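Local coordinates for PHD finger protein 3 (Homo sapiens, PDB 6IC9) that reads the phosphorylated C-terminal domain of RNA polymerase II through its SPOC domain, the part described here, and thereby regulates neuronal gene expression, at residues N12-N20 with V28-P38; Q113-A124 with R144-Q155. All coordinates share one frame; numbering follows the deposited sequence.

Both contacts are antiparallel strand pairs of the mixed, closed sheet of the SPOC domain, known in this family as a distorted β-barrel, and they lie about 10 Å apart, centre to centre. Contact 1 forms first along the chain, as the hairpin of strands 15-21 and 25-35; contact 2 follows in series, joining strands 114-122 and 147-155. Strand 73-82 lies between the two pairs. Closure rests on backbone bonds of F18 and N20 with I49 and V51 of strand 48-55. The contacts meet across the interior, I19 CD1 being 3.8 Å from L119 CD1. S37 O also approaches R154, whose NH2 is salt-bridged to D44 OD2. Contact 2, near the chain centre, carries residues that hold the bound peptide; contact 1 is nearer the surface.

Contact 1 (N12-N20 with V28-P38); sequences NFIWKGFIN and VTKAYPVSGSP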
loop_
_atom_site.group_PDB
_atom_site.type_symbol
_atom_site.label_atom_id
_atom_site.label_comp_id
_atom_site.label_asym_id
_atom_site.label_seq_id
_atom_site.Cartn_x
_atom_site.Cartn_y
_atom_site.Cartn_z
ATOM N N ASN A 12 -3.422 13.326 -12.752
ATOM C CA ASN A 12 -3.717 11.924 -12.996
ATOM C C ASN A 12 -3.465 11.065 -11.737
ATOM O O ASN A 12 -3.200 9.863 -11.836
ATOM C CB ASN A 12 -2.904 11.390 -14.195
ATOM C CG ASN A 12 -1.384 11.575 -14.038
ATOM O OD1 ASN A 12 -0.649 10.593 -13.875
ATOM N ND2 ASN A 12 -0.907 12.825 -14.127
ATOM N N PHE A 13 -3.565 11.678 -10.558
ATOM C CA PHE A 13 -3.671 10.884 -9.339
ATOM C C PHE A 13 -5.064 10.276 -9.240
ATOM O O PHE A 13 -6.064 10.886 -9.644
ATOM C CB PHE A 13 -3.362 11.725 -8.083
ATOM C CG PHE A 13 -4.307 12.908 -7.832
ATOM C CD1 PHE A 13 -5.468 12.748 -7.118
ATOM C CD2 PHE A 13 -3.967 14.183 -8.260
ATOM C CE1 PHE A 13 -6.320 13.828 -6.874
ATOM C CE2 PHE A 13 -4.798 15.274 -8.034
ATOM C CZ PHE A 13 -5.982 15.096 -7.328
ATOM N N ILE A 14 -5.138 9.064 -8.682
ATOM C CA ILE A 14 -6.426 8.384 -8.574
ATOM C C ILE A 14 -7.112 8.546 -7.208
ATOM O O ILE A 14 -8.283 8.144 -7.066
ATOM C CB ILE A 14 -6.272 6.890 -8.933
ATOM C CG1 ILE A 14 -5.218 6.238 -8.051
ATOM C CG2 ILE A 14 -5.714 6.779 -10.321
ATOM C CD1 ILE A 14 -5.737 5.777 -6.706
ATOM N N TRP A 15 -6.438 9.106 -6.207
ATOM C CA TRP A 15 -7.052 9.321 -4.893
ATOM C C TRP A 15 -6.183 10.299 -4.120
ATOM O O TRP A 15 -4.964 10.308 -4.296
ATOM C CB TRP A 15 -7.169 8.002 -4.117
ATOM C CG TRP A 15 -7.524 8.091 -2.650
ATOM C CD1 TRP A 15 -8.785 8.077 -2.097
ATOM C CD2 TRP A 15 -6.600 8.179 -1.538
ATOM N NE1 TRP A 15 -8.693 8.133 -0.734
ATOM C CE2 TRP A 15 -7.373 8.161 -0.359
ATOM C CE3 TRP A 15 -5.199 8.190 -1.436
ATOM C CZ2 TRP A 15 -6.803 8.236 0.920
ATOM C CZ3 TRP A 15 -4.612 8.260 -0.130
ATOM C CH2 TRP A 15 -5.426 8.293 1.018
ATOM N N LYS A 16 -6.817 11.144 -3.305
ATOM C CA LYS A 16 -6.096 12.081 -2.435
ATOM C C LYS A 16 -6.729 11.975 -1.069
ATOM O O LYS A 16 -7.960 12.041 -0.942
ATOM C CB LYS A 16 -6.173 13.549 -2.921
ATOM C CG LYS A 16 -5.387 14.544 -2.060
ATOM C CD LYS A 16 -5.825 15.974 -2.473
ATOM C CE LYS A 16 -5.216 17.049 -1.633
ATOM N NZ LYS A 16 -5.853 18.400 -1.927
ATOM N N GLY A 17 -5.929 11.730 -0.055
ATOM C CA GLY A 17 -6.519 11.527 1.252
ATOM C C GLY A 17 -5.414 11.392 2.269
ATOM O O GLY A 17 -4.252 11.627 1.955
ATOM N N PHE A 18 -5.791 11.053 3.498
ATOM C CA PHE A 18 -4.806 10.914 4.573
ATOM C C PHE A 18 -4.341 9.462 4.663
ATOM O O PHE A 18 -5.115 8.528 4.441
ATOM C CB PHE A 18 -5.410 11.294 5.927
ATOM C CG PHE A 18 -5.575 12.757 6.085
ATOM C CD1 PHE A 18 -6.687 13.382 5.529
ATOM C CD2 PHE A 18 -4.570 13.538 6.668
ATOM C CE1 PHE A 18 -6.853 14.791 5.649
ATOM C CE2 PHE A 18 -4.748 14.965 6.802
ATOM C CZ PHE A 18 -5.875 15.576 6.253
ATOM N N ILE A 19 -3.104 9.291 5.113
ATOM C CA ILE A 19 -2.678 8.082 5.778
ATOM C C ILE A 19 -2.457 8.413 7.241
ATOM O O ILE A 19 -1.778 9.393 7.571
ATOM C CB ILE A 19 -1.402 7.519 5.131
ATOM C CG1 ILE A 19 -1.749 7.034 3.712
ATOM C CG2 ILE A 19 -0.847 6.417 6.020
ATOM C CD1 ILE A 19 -0.494 6.445 2.935
ATOM N N ASN A 20 -2.992 7.589 8.118
ATOM C CA ASN A 20 -2.988 7.931 9.536
ATOM C C ASN A 20 -2.529 6.713 10.312
ATOM O O ASN A 20 -3.264 5.727 10.396
ATOM C CB ASN A 20 -4.380 8.396 10.000
ATOM C CG ASN A 20 -4.350 8.944 11.421
ATOM O OD1 ASN A 20 -3.348 8.783 12.108
ATOM N ND2 ASN A 20 -5.432 9.624 11.846
ATOM N N VAL A 28 -1.252 14.016 4.332
ATOM C CA VAL A 28 -2.030 14.025 3.093
ATOM C C VAL A 28 -1.144 13.521 1.973
ATOM O O VAL A 28 0.024 13.901 1.856
ATOM C CB VAL A 28 -2.552 15.423 2.744
ATOM C CG1 VAL A 28 -3.464 15.354 1.496
ATOM C CG2 VAL A 28 -3.284 15.983 3.946
ATOM N N THR A 29 -1.712 12.667 1.144
ATOM C CA THR A 29 -0.944 12.017 0.099
ATOM C C THR A 29 -1.838 11.870 -1.128
ATOM O O THR A 29 -3.050 11.765 -1.012
ATOM C CB THR A 29 -0.410 10.658 0.605
ATOM O OG1 THR A 29 0.315 10.015 -0.441
ATOM C CG2 THR A 29 -1.575 9.747 0.972
ATOM N N LYS A 30 -1.222 11.795 -2.311
ATOM C CA LYS A 30 -1.926 11.431 -3.524
ATOM C C LYS A 30 -1.415 10.057 -3.942
ATOM O O LYS A 30 -0.224 9.781 -3.780
ATOM C CB LYS A 30 -1.652 12.444 -4.634
ATOM C CG LYS A 30 -2.490 13.764 -4.487
ATOM C CD LYS A 30 -1.908 14.843 -5.429
ATOM C CE LYS A 30 -2.796 16.124 -5.426
ATOM N NZ LYS A 30 -2.132 17.248 -6.209
ATOM N N ALA A 31 -2.313 9.212 -4.435
ATOM C CA ALA A 31 -1.945 7.877 -4.969
ATOM C C ALA A 31 -1.952 7.907 -6.490
ATOM O O ALA A 31 -2.884 8.447 -7.097
ATOM C CB ALA A 31 -2.944 6.812 -4.499
ATOM N N TYR A 32 -0.927 7.307 -7.105
ATOM C CA TYR A 32 -0.779 7.166 -8.542
ATOM C C TYR A 32 -0.702 5.692 -8.885
ATOM O O TYR A 32 -0.084 4.916 -8.145
ATOM C CB TYR A 32 0.497 7.833 -9.056
ATOM C CG TYR A 32 0.421 9.351 -8.824
ATOM C CD1 TYR A 32 0.800 9.902 -7.620
ATOM C CD2 TYR A 32 -0.117 10.204 -9.810
ATOM C CE1 TYR A 32 0.687 11.294 -7.397
ATOM C CE2 TYR A 32 -0.234 11.570 -9.593
ATOM C CZ TYR A 32 0.176 12.102 -8.401
ATOM O OH TYR A 32 0.052 13.451 -8.197
ATOM N N PRO A 33 -1.232 5.302 -10.037
ATOM C CA PRO A 33 -1.181 3.878 -10.427
ATOM C C PRO A 33 0.220 3.405 -10.715
ATOM O O PRO A 33 1.076 4.138 -11.228
ATOM C CB PRO A 33 -2.059 3.814 -11.692
ATOM C CG PRO A 33 -2.257 5.186 -12.108
ATOM C CD PRO A 33 -2.156 6.065 -10.896
ATOM N N VAL A 34 0.470 2.158 -10.331
ATOM C CA VAL A 34 1.725 1.489 -10.595
ATOM C C VAL A 34 1.483 0.208 -11.386
ATOM O O VAL A 34 2.088 -0.014 -12.438
ATOM C CB VAL A 34 2.487 1.173 -9.280
ATOM C CG1 VAL A 34 3.707 0.402 -9.632
ATOM C CG2 VAL A 34 2.916 2.479 -8.512
ATOM N N SER A 35 0.571 -0.629 -10.905
ATOM C CA SER A 35 0.340 -1.934 -11.534
ATOM C C SER A 35 -1.103 -2.328 -11.319
ATOM O O SER A 35 -1.689 -2.030 -10.272
ATOM C CB SER A 35 1.258 -3.012 -10.930
ATOM O OG SER A 35 1.180 -4.201 -11.705
ATOM N N GLY A 36 -1.678 -3.038 -12.291
ATOM C CA GLY A 36 -3.067 -3.438 -12.181
ATOM C C GLY A 36 -4.023 -2.296 -12.464
ATOM O O GLY A 36 -3.638 -1.133 -12.628
ATOM N N SER A 37 -5.301 -2.622 -12.521
ATOM C CA SER A 37 -6.260 -1.606 -12.927
ATOM C C SER A 37 -6.612 -0.731 -11.736
ATOM O O SER A 37 -7.178 -1.230 -10.755
ATOM C CB SER A 37 -7.533 -2.209 -13.487
ATOM O OG SER A 37 -8.486 -1.160 -13.614
ATOM N N PRO A 38 -6.334 0.569 -11.786
ATOM C CA PRO A 38 -6.713 1.433 -10.673
ATOM C C PRO A 38 -8.167 1.864 -10.705
ATOM O O PRO A 38 -8.534 2.770 -9.951
ATOM C CB PRO A 38 -5.795 2.636 -10.883
ATOM C CG PRO A 38 -5.800 2.810 -12.341
ATOM C CD PRO A 38 -5.830 1.365 -12.920
#
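F13 lays one face of its ring over the extended aliphatic chain of K30, with K30 CE 3.8 Å from the centroid of the F13 ring and 29° off its normal, a CH-pi contact. It belongs to the antiparallel β-hairpin of strands 15-21 and 25-35 in the SPOC domain. F13 CG sits between the backbone N and the carbonyl carbon (chi1 62°), which puts the ring over K30 while F13 CB stays over the face of Y32, 3.8 Å from the centroid of that second ring. Farther along, V28 CG2 covers a face of F18, reaching F18 CE2 at 3.4 Å; V28 and F18 form a non-hydrogen-bonded pair on the same sheet face as K16 and K30. Between these clusters G17 and T29 exchange two backbone hydrogen bonds. On the other face, T29 CG2 meets the indole edge of W15, 3.6 Å from W15 CZ3, as does A31 CB. G17 N lies 3.5 Å above the indole plane of W15, toward its rim. W15 NE1 bonds to P46 O and T29 OG1 to T81 O of strand 73-82, satisfying the polar ends on this face. I14 N donates to A31 O at 2.8 Å, while I14 CD1 rests 3.7 Å from A31 CB.

Contact 2 (Q113-A124 with R144-Q155); sequences QVKDMYLIPLGA and RPNLLLGLIIRQ
L122 crosses R144 at about a right angle at one end of the long antiparallel pairing of strands 114-122 and 147-155: L122 CD2 lies over one face of the guanidinium, 3.6 Å from R144 NE, and A124 O lies over the opposite face. The flat group is thus sandwiched, while bonds from R144 NH2 to G123 O, at 3.1 Å, and to D126 O limit its rotation. One water joins the two segments, donating to L122 O and P145 O and accepting from R144 NE. L122 N gives an almost straight hydrogen bond to L147 O, 2.8 Å with an N-H...O angle of 176°.

Toward the middle the pairing is regular, as the reciprocal backbone bonds of I120 with L149 and of Y118 with L151 attest. M117 and I152 run side by side in the same direction, with M117 CE 3.7 Å from I152 CD1.

At the far end I153 faces two residues. Its O takes a bent bond from K115 N (2.8 Å, 135°) and a weak one from D116 N at 3.4 Å, which defines a classic β bulge, and I153 CB lies 3.7 Å from D116 OD1. Next to it, Q155 N bonds to Q113 O, and the bend at chi2 (-81°) brings Q155 NE2 beside K115 CB at 3.7 Å, the two side chains crossing at about a right angle. K115 NZ bonds to the backbone of the bound peptide and to Y63 OH; D116 OD1 bonds to Y63 OH and OD2 to a polar side chain of the peptide. K115 and Q155 both pack on modified side chains of the peptide, consistent with phosphoserines. A bulged end of this interior strand pair thus forms part of the CTD phosphopeptide-binding site of the SPOC domain.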
loop_
_atom_site.group_PDB
_atom_site.type_symbol
_atom_site.label_atom_id
_atom_site.label_comp_id
_atom_site.label_asym_id
_atom_site.label_seq_id
_atom_site.Cartn_x
_atom_site.Cartn_y
_atom_site.Cartn_z
ATOM N N GLN A 113 -15.268 -2.893 -0.929
ATOM C CA GLN A 113 -14.701 -3.574 -2.075
ATOM C C GLN A 113 -13.245 -3.960 -1.882
ATOM O O GLN A 113 -12.711 -4.682 -2.729
ATOM C CB GLN A 113 -14.798 -2.713 -3.339
ATOM C CG GLN A 113 -16.196 -2.636 -3.961
ATOM C CD GLN A 113 -16.761 -4.007 -4.281
ATOM O OE1 GLN A 113 -17.688 -4.466 -3.619
ATOM N NE2 GLN A 113 -16.205 -4.669 -5.304
ATOM N N VAL A 114 -12.562 -3.477 -0.839
ATOM C CA VAL A 114 -11.175 -3.869 -0.659
ATOM C C VAL A 114 -11.073 -4.858 0.498
ATOM O O VAL A 114 -11.434 -4.565 1.650
ATOM C CB VAL A 114 -10.194 -2.680 -0.545
ATOM C CG1 VAL A 114 -10.779 -1.380 -0.897
ATOM C CG2 VAL A 114 -9.329 -2.696 0.677
ATOM N N LYS A 115 -10.561 -6.035 0.156
ATOM C CA LYS A 115 -10.364 -7.104 1.124
ATOM C C LYS A 115 -9.186 -6.788 2.031
ATOM O O LYS A 115 -9.231 -7.067 3.235
ATOM C CB LYS A 115 -10.143 -8.417 0.354
ATOM C CG LYS A 115 -10.099 -9.703 1.216
ATOM C CD LYS A 115 -9.772 -10.924 0.332
ATOM C CE LYS A 115 -10.159 -12.259 1.060
ATOM N NZ LYS A 115 -9.542 -12.264 2.392
ATOM N N ASP A 116 -8.101 -6.238 1.457
ATOM C CA ASP A 116 -6.858 -5.977 2.193
ATOM C C ASP A 116 -6.103 -4.834 1.535
ATOM O O ASP A 116 -6.156 -4.658 0.314
ATOM C CB ASP A 116 -5.849 -7.158 2.207
ATOM C CG ASP A 116 -6.484 -8.488 2.539
ATOM O OD1 ASP A 116 -6.858 -9.215 1.588
ATOM O OD2 ASP A 116 -6.574 -8.793 3.730
ATOM N N MET A 117 -5.415 -4.060 2.354
ATOM C CA MET A 117 -4.495 -3.067 1.825
ATOM C C MET A 117 -3.247 -3.033 2.697
ATOM O O MET A 117 -3.338 -2.878 3.920
ATOM C CB MET A 117 -5.146 -1.686 1.743
ATOM C CG MET A 117 -4.172 -0.656 1.164
ATOM S SD MET A 117 -5.125 0.791 0.618
ATOM C CE MET A 117 -3.845 1.702 -0.186
ATOM N N TYR A 118 -2.093 -3.199 2.075
ATOM C CA TYR A 118 -0.817 -3.176 2.787
ATOM C C TYR A 118 0.013 -1.998 2.312
ATOM O O TYR A 118 -0.058 -1.600 1.144
ATOM C CB TYR A 118 -0.014 -4.464 2.547
ATOM C CG TYR A 118 -0.803 -5.687 3.014
ATOM C CD1 TYR A 118 -0.987 -5.920 4.376
ATOM C CD2 TYR A 118 -1.414 -6.541 2.070
ATOM C CE1 TYR A 118 -1.763 -7.020 4.811
ATOM C CE2 TYR A 118 -2.157 -7.657 2.481
ATOM C CZ TYR A 118 -2.338 -7.862 3.838
ATOM O OH TYR A 118 -3.079 -8.953 4.210
ATOM N N LEU A 119 0.819 -1.446 3.212
ATOM C CA LEU A 119 1.690 -0.317 2.907
ATOM C C LEU A 119 3.109 -0.814 2.933
ATOM O O LEU A 119 3.579 -1.258 3.986
ATOM C CB LEU A 119 1.518 0.803 3.937
ATOM C CG LEU A 119 1.853 2.264 3.651
ATOM C CD1 LEU A 119 0.944 2.906 2.533
ATOM C CD2 LEU A 119 1.572 3.002 4.973
ATOM N N ILE A 120 3.795 -0.697 1.799
ATOM C CA ILE A 120 5.089 -1.304 1.551
ATOM C C ILE A 120 6.142 -0.201 1.426
ATOM O O ILE A 120 6.038 0.646 0.543
ATOM C CB ILE A 120 5.034 -2.158 0.276
ATOM C CG1 ILE A 120 4.105 -3.350 0.523
ATOM C CG2 ILE A 120 6.504 -2.609 -0.104
ATOM C CD1 ILE A 120 3.861 -4.213 -0.756
ATOM N N PRO A 121 7.182 -0.191 2.247
ATOM C CA PRO A 121 8.283 0.747 2.006
ATOM C C PRO A 121 9.199 0.189 0.919
ATOM O O PRO A 121 9.643 -0.961 0.995
ATOM C CB PRO A 121 8.987 0.814 3.360
ATOM C CG PRO A 121 8.746 -0.538 3.971
ATOM C CD PRO A 121 7.355 -0.947 3.508
ATOM N N LEU A 122 9.435 0.970 -0.118
ATOM C CA LEU A 122 10.387 0.564 -1.170
ATOM C C LEU A 122 11.523 1.566 -1.188
ATOM O O LEU A 122 11.327 2.716 -1.600
ATOM C CB LEU A 122 9.714 0.500 -2.522
ATOM C CG LEU A 122 10.674 0.108 -3.660
ATOM C CD1 LEU A 122 10.919 -1.401 -3.526
ATOM C CD2 LEU A 122 10.035 0.451 -4.986
ATOM N N GLY A 123 12.694 1.151 -0.700
ATOM C CA GLY A 123 13.857 2.025 -0.729
ATOM C C GLY A 123 14.286 2.379 -2.144
ATOM O O GLY A 123 14.068 1.617 -3.090
ATOM N N ALA A 124 14.843 3.586 -2.287
ATOM C CA ALA A 124 15.248 4.094 -3.606
ATOM C C ALA A 124 16.211 3.128 -4.320
ATOM O O ALA A 124 16.139 2.969 -5.539
ATOM C CB ALA A 124 15.896 5.479 -3.455
ATOM N N ARG A 144 14.430 7.022 -8.326
ATOM C CA ARG A 144 13.220 7.392 -7.598
ATOM C C ARG A 144 13.581 7.651 -6.152
ATOM O O ARG A 144 14.635 7.209 -5.687
ATOM C CB ARG A 144 12.139 6.295 -7.699
ATOM C CG ARG A 144 12.686 4.940 -7.552
ATOM C CD ARG A 144 11.582 3.875 -7.539
ATOM N NE ARG A 144 12.134 2.900 -6.632
ATOM C CZ ARG A 144 12.854 1.889 -7.008
ATOM N NH1 ARG A 144 13.006 1.711 -8.282
ATOM N NH2 ARG A 144 13.382 1.076 -6.111
ATOM N N PRO A 145 12.742 8.379 -5.414
ATOM C CA PRO A 145 12.991 8.555 -3.985
ATOM C C PRO A 145 12.569 7.283 -3.260
ATOM O O PRO A 145 11.959 6.403 -3.847
ATOM C CB PRO A 145 12.102 9.738 -3.609
ATOM C CG PRO A 145 10.939 9.638 -4.546
ATOM C CD PRO A 145 11.530 9.070 -5.863
ATOM N N ASN A 146 12.901 7.207 -1.982
ATOM C CA ASN A 146 12.221 6.234 -1.117
ATOM C C ASN A 146 10.721 6.437 -1.263
ATOM O O ASN A 146 10.226 7.582 -1.271
ATOM C CB ASN A 146 12.636 6.417 0.354
ATOM C CG ASN A 146 14.075 6.052 0.627
ATOM O OD1 ASN A 146 14.670 5.228 -0.063
ATOM N ND2 ASN A 146 14.657 6.672 1.675
ATOM N N LEU A 147 9.961 5.331 -1.296
ATOM C CA LEU A 147 8.544 5.399 -1.633
ATOM C C LEU A 147 7.748 4.512 -0.694
ATOM O O LEU A 147 8.221 3.448 -0.265
ATOM C CB LEU A 147 8.259 4.855 -3.062
ATOM C CG LEU A 147 8.661 5.777 -4.208
ATOM C CD1 LEU A 147 8.403 5.027 -5.500
ATOM C CD2 LEU A 147 7.781 7.068 -4.085
ATOM N N LEU A 148 6.500 4.914 -0.468
ATOM C CA LEU A 148 5.475 4.065 0.145
ATOM C C LEU A 148 4.581 3.609 -0.987
ATOM O O LEU A 148 4.040 4.450 -1.733
ATOM C CB LEU A 148 4.637 4.864 1.175
ATOM C CG LEU A 148 5.407 5.205 2.461
ATOM C CD1 LEU A 148 4.554 6.166 3.306
ATOM C CD2 LEU A 148 5.735 3.943 3.306
ATOM N N LEU A 149 4.461 2.282 -1.163
ATOM C CA LEU A 149 3.520 1.685 -2.088
ATOM C C LEU A 149 2.307 1.178 -1.330
ATOM O O LEU A 149 2.415 0.776 -0.177
ATOM C CB LEU A 149 4.244 0.490 -2.762
ATOM C CG LEU A 149 4.967 0.644 -4.112
ATOM C CD1 LEU A 149 5.755 1.912 -4.307
ATOM C CD2 LEU A 149 5.800 -0.648 -4.448
ATOM N N GLY A 150 1.165 1.133 -1.999
ATOM C CA GLY A 150 -0.012 0.456 -1.490
ATOM C C GLY A 150 -0.275 -0.776 -2.348
ATOM O O GLY A 150 -0.417 -0.673 -3.563
ATOM N N LEU A 151 -0.375 -1.919 -1.692
ATOM C CA LEU A 151 -0.774 -3.186 -2.329
ATOM C C LEU A 151 -2.219 -3.407 -1.962
ATOM O O LEU A 151 -2.525 -3.603 -0.789
ATOM C CB LEU A 151 0.120 -4.315 -1.802
ATOM C CG LEU A 151 -0.316 -5.724 -2.156
ATOM C CD1 LEU A 151 -0.286 -5.825 -3.637
ATOM C CD2 LEU A 151 0.711 -6.700 -1.496
ATOM N N ILE A 152 -3.120 -3.363 -2.953
ATOM C CA ILE A 152 -4.551 -3.360 -2.694
ATOM C C ILE A 152 -5.176 -4.627 -3.284
ATOM O O ILE A 152 -5.076 -4.876 -4.498
ATOM C CB ILE A 152 -5.219 -2.095 -3.278
ATOM C CG1 ILE A 152 -4.404 -0.858 -2.828
ATOM C CG2 ILE A 152 -6.661 -1.979 -2.815
ATOM C CD1 ILE A 152 -4.876 0.422 -3.517
ATOM N N ILE A 153 -5.798 -5.424 -2.425
ATOM C CA ILE A 153 -6.551 -6.618 -2.820
ATOM C C ILE A 153 -8.026 -6.249 -2.891
ATOM O O ILE A 153 -8.633 -5.928 -1.864
ATOM C CB ILE A 153 -6.355 -7.761 -1.809
ATOM C CG1 ILE A 153 -4.879 -7.898 -1.427
ATOM C CG2 ILE A 153 -6.979 -9.083 -2.351
ATOM C CD1 ILE A 153 -3.970 -8.140 -2.633
ATOM N N ARG A 154 -8.625 -6.328 -4.083
ATOM C CA ARG A 154 -10.037 -5.996 -4.259
ATOM C C ARG A 154 -10.865 -7.205 -4.717
ATOM O O ARG A 154 -10.365 -8.139 -5.344
ATOM C CB ARG A 154 -10.168 -4.857 -5.264
ATOM C CG ARG A 154 -9.033 -3.812 -5.018
ATOM C CD ARG A 154 -8.689 -2.963 -6.246
ATOM N NE ARG A 154 -9.755 -2.009 -6.371
ATOM C CZ ARG A 154 -9.949 -1.167 -7.381
ATOM N NH1 ARG A 154 -9.141 -1.114 -8.436
ATOM N NH2 ARG A 154 -10.984 -0.360 -7.293
ATOM N N GLN A 155 -12.140 -7.168 -4.395
ATOM C CA GLN A 155 -13.051 -8.199 -4.863
ATOM C C GLN A 155 -13.287 -8.017 -6.356
ATOM O O GLN A 155 -13.180 -6.910 -6.896
ATOM C CB GLN A 155 -14.375 -8.135 -4.092
ATOM C CG GLN A 155 -14.242 -7.810 -2.586
ATOM C CD GLN A 155 -13.870 -9.017 -1.686
ATOM O OE1 GLN A 155 -13.680 -10.144 -2.162
ATOM N NE2 GLN A 155 -13.779 -8.766 -0.372
HETATM O O HOH W 1 11.627 3.687 -4.096
HETATM O O HOH W 2 16.571 5.148 -7.377
#